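Local structure of L-amino acid deaminase (Proteus vulgaris, 5I39) at residues V43-L48 with I65-N70. The protein probably catalyses the oxidative deamination of L-amino acids as a membrane-bound, FAD-dependent oxidoreductase. Residues are numbered along the deposited sequence; the frame is centred on the assembly and turned at random.
Sequences VGAGIL and IVEKGN. With FAD (flavin-adenine dinucleotide), chain B.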
loop_
_atom_site.group_PDB
_atom_site.type_symbol
_atom_site.label_atom_id
_atom_site.label_comp_id
_atom_site.label_asym_id
_atom_site.label_seq_id
_atom_site.Cartn_x
_atom_site.Cartn_y
_atom_site.Cartn_z
ATOM N N VAL A 43 -8.808 -4.917 -13.763
ATOM C CA VAL A 43 -8.943 -3.486 -14.012
ATOM C C VAL A 43 -8.045 -2.742 -13.026
ATOM O O VAL A 43 -8.336 -2.699 -11.824
ATOM C CB VAL A 43 -10.408 -3.030 -13.856
ATOM C CG1 VAL A 43 -10.545 -1.532 -14.098
ATOM C CG2 VAL A 43 -11.310 -3.807 -14.808
ATOM N N GLY A 44 -6.958 -2.170 -13.543
ATOM C CA GLY A 44 -6.037 -1.345 -12.757
ATOM C C GLY A 44 -4.675 -1.989 -12.550
ATOM O O GLY A 44 -4.582 -3.134 -12.095
ATOM N N ALA A 45 -3.619 -1.241 -12.884
ATOM C CA ALA A 45 -2.230 -1.669 -12.675
ATOM C C ALA A 45 -1.550 -0.868 -11.557
ATOM O O ALA A 45 -0.427 -0.378 -11.710
ATOM C CB ALA A 45 -1.435 -1.574 -13.968
ATOM N N GLY A 46 -2.246 -0.737 -10.433
ATOM C CA GLY A 46 -1.610 -0.370 -9.170
ATOM C C GLY A 46 -1.164 -1.632 -8.456
ATOM O O GLY A 46 -1.219 -2.737 -9.009
ATOM N N ILE A 47 -0.748 -1.482 -7.206
ATOM C CA ILE A 47 -0.232 -2.619 -6.453
ATOM C C ILE A 47 -1.277 -3.726 -6.297
ATOM O O ILE A 47 -0.936 -4.895 -6.343
ATOM C CB ILE A 47 0.342 -2.183 -5.080
ATOM C CG1 ILE A 47 1.222 -3.279 -4.459
ATOM C CG2 ILE A 47 -0.755 -1.762 -4.110
ATOM C CD1 ILE A 47 2.536 -3.511 -5.178
ATOM N N LEU A 48 -2.542 -3.369 -6.113
ATOM C CA LEU A 48 -3.543 -4.395 -5.858
ATOM C C LEU A 48 -3.824 -5.219 -7.110
ATOM O O LEU A 48 -3.872 -6.449 -7.042
ATOM C CB LEU A 48 -4.805 -3.794 -5.243
ATOM C CG LEU A 48 -4.583 -3.177 -3.850
ATOM C CD1 LEU A 48 -5.905 -2.709 -3.268
ATOM C CD2 LEU A 48 -3.908 -4.126 -2.867
ATOM N N ILE A 65 -4.077 -7.286 -17.497
ATOM C CA ILE A 65 -4.438 -6.074 -16.768
ATOM C C ILE A 65 -4.677 -4.976 -17.793
ATOM O O ILE A 65 -3.865 -4.788 -18.706
ATOM C CB ILE A 65 -3.347 -5.597 -15.782
ATOM C CG1 ILE A 65 -2.959 -6.716 -14.808
ATOM C CG2 ILE A 65 -3.830 -4.357 -15.025
ATOM C CD1 ILE A 65 -1.884 -6.346 -13.807
ATOM N N VAL A 66 -5.772 -4.242 -17.624
ATOM C CA VAL A 66 -6.005 -3.021 -18.391
ATOM C C VAL A 66 -5.879 -1.827 -17.443
ATOM O O VAL A 66 -6.418 -1.840 -16.331
ATOM C CB VAL A 66 -7.341 -3.048 -19.175
ATOM C CG1 VAL A 66 -7.288 -4.143 -20.231
ATOM C CG2 VAL A 66 -8.555 -3.225 -18.270
ATOM N N GLU A 67 -5.129 -0.822 -17.889
ATOM C CA GLU A 67 -4.757 0.334 -17.083
ATOM C C GLU A 67 -5.011 1.588 -17.916
ATOM O O GLU A 67 -4.463 1.733 -19.012
ATOM C CB GLU A 67 -3.280 0.224 -16.679
ATOM C CG GLU A 67 -2.636 1.496 -16.136
ATOM C CD GLU A 67 -3.371 2.085 -14.953
ATOM O OE1 GLU A 67 -3.468 1.396 -13.914
ATOM O OE2 GLU A 67 -3.839 3.242 -15.065
ATOM N N LYS A 68 -5.839 2.487 -17.393
ATOM C CA LYS A 68 -6.277 3.675 -18.136
ATOM C C LYS A 68 -5.142 4.676 -18.376
ATOM O O LYS A 68 -5.166 5.402 -19.365
ATOM C CB LYS A 68 -7.468 4.354 -17.438
ATOM C CG LYS A 68 -7.154 5.001 -16.098
ATOM C CD LYS A 68 -8.358 5.725 -15.512
ATOM C CE LYS A 68 -8.076 6.274 -14.121
ATOM N NZ LYS A 68 -6.877 7.159 -14.052
ATOM N N GLY A 69 -4.174 4.725 -17.465
ATOM C CA GLY A 69 -3.015 5.606 -17.588
ATOM C C GLY A 69 -1.742 4.792 -17.678
ATOM O O GLY A 69 -1.662 3.834 -18.446
ATOM N N ASN A 70 -0.739 5.189 -16.899
ATOM C CA ASN A 70 0.521 4.461 -16.806
ATOM C C ASN A 70 0.487 3.450 -15.666
ATOM O O ASN A 70 -0.252 3.608 -14.698
ATOM C CB ASN A 70 1.680 5.430 -16.558
ATOM C CG ASN A 70 1.915 6.382 -17.717
ATOM O OD1 ASN A 70 1.673 6.043 -18.872
ATOM N ND2 ASN A 70 2.417 7.576 -17.414
HETATM P PA FAD B . -3.776 2.630 -7.402
HETATM O O1A FAD B . -4.311 4.067 -7.409
HETATM O O2A FAD B . -2.276 2.524 -7.202
HETATM O O5B FAD B . -4.080 1.881 -8.771
HETATM C C5B FAD B . -5.379 1.806 -9.341
HETATM C C4B FAD B . -5.171 1.887 -10.842
HETATM O O4B FAD B . -6.433 1.648 -11.497
HETATM C C3B FAD B . -4.696 3.273 -11.281
HETATM O O3B FAD B . -3.416 3.169 -11.902
HETATM C C2B FAD B . -5.820 3.734 -12.221
HETATM O O2B FAD B . -5.356 4.556 -13.309
HETATM C C1B FAD B . -6.434 2.423 -12.676
HETATM N N9A FAD B . -7.827 2.495 -13.128
HETATM C C8A FAD B . -8.841 3.037 -12.483
HETATM N N7A FAD B . -10.004 2.878 -13.150
HETATM C C5A FAD B . -9.676 2.216 -14.252
HETATM C C6A FAD B . -10.399 1.715 -15.417
HETATM N N6A FAD B . -11.729 1.910 -15.529
HETATM N N1A FAD B . -9.714 1.053 -16.370
HETATM C C2A FAD B . -8.397 0.833 -16.261
HETATM N N3A FAD B . -7.659 1.278 -15.238
HETATM C C4A FAD B . -8.253 1.947 -14.242
HETATM N N1 FAD B . -0.042 2.222 2.202
HETATM C C2 FAD B . 0.845 1.612 2.994
HETATM O O2 FAD B . 0.756 0.378 3.127
HETATM N N3 FAD B . 1.809 2.317 3.635
HETATM C C4 FAD B . 1.944 3.646 3.563
HETATM O O4 FAD B . 2.849 4.224 4.148
HETATM C C4X FAD B . 0.994 4.398 2.731
HETATM N N5 FAD B . 1.000 5.754 2.626
HETATM C C5X FAD B . 0.227 6.357 1.717
HETATM C C6 FAD B . 0.368 7.717 1.433
HETATM C C7 FAD B . -0.386 8.347 0.447
HETATM C C7M FAD B . -0.173 9.809 0.126
HETATM C C8 FAD B . -1.378 7.571 -0.312
HETATM C C8M FAD B . -2.197 8.195 -1.416
HETATM C C9 FAD B . -1.536 6.217 -0.013
HETATM C C9A FAD B . -0.781 5.585 0.968
HETATM N N10 FAD B . -0.944 4.226 1.265
HETATM C C10 FAD B . -0.006 3.558 2.048
HETATM C "C1'" FAD B . -1.974 3.435 0.623
HETATM C "C2'" FAD B . -1.529 2.742 -0.616
HETATM O "O2'" FAD B . -0.703 3.625 -1.368
HETATM C "C3'" FAD B . -2.785 2.348 -1.386
HETATM O "O3'" FAD B . -3.731 1.652 -0.532
HETATM C "C4'" FAD B . -2.501 1.453 -2.569
HETATM O "O4'" FAD B . -1.460 2.023 -3.384
HETATM C "C5'" FAD B . -3.765 1.282 -3.394
HETATM O "O5'" FAD B . -3.408 0.477 -4.518
HETATM P P FAD B . -4.478 0.309 -5.723
HETATM O O1P FAD B . -3.862 -0.629 -6.716
HETATM O O2P FAD B . -5.846 0.016 -5.144
HETATM O O3P FAD B . -4.623 1.822 -6.297
#
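E67 reaches from just past the end of strand 63-66 to the glycine-rich turn after strand 40-43, and its carboxylate binds protein and cofactor at once. OE1 accepts the amide N of A45 at 2.8 Å, on its anti side and 16° out of the carboxylate plane, and also takes the hydroxyl O3B of the FAD adenosine ribose at 2.7 Å. OE2 is gripped twice as well, by ribose O2B at 2.7 Å and, through its anti lone pair, by the amide N of G69 at 2.8 Å. Two ribose hydroxyls and two backbone amides thus hold the carboxylate in place, and these four donors probably stabilise its negative charge. With CG anti to the backbone N (chi1 165°) and a bend at chi2, the E67 chain passes alongside A45, whose CB lies 3.7 Å from E67 CB. K68 NZ adds a further hydrogen bond to O2B, and its ammonium group forms a cation-pi contact with W242. One step back, the parallel pairing of V43 with V66 ends in a bond from G44 N to V66 O, 2.9 Å. I65 CG2 packs against A45 CB and the G44 carbonyl, while V43 CG1 meets the adenine at C6A, 3.5 Å away. G44 and G46 bring bare backbone up to the cofactor, where a CB on either would collide with it. At the N-terminal end of helix 47-58, L48 N donates to the phosphate oxygen O1P, and the helix dipole probably helps offset the pyrophosphate charge. This is the dinucleotide-binding beta-alpha-beta unit of a Rossmann-type fold: a GxGxxG-type glycine motif running into the helix at the pyrophosphate, and an acidic residue just after the second strand on the ribose diol.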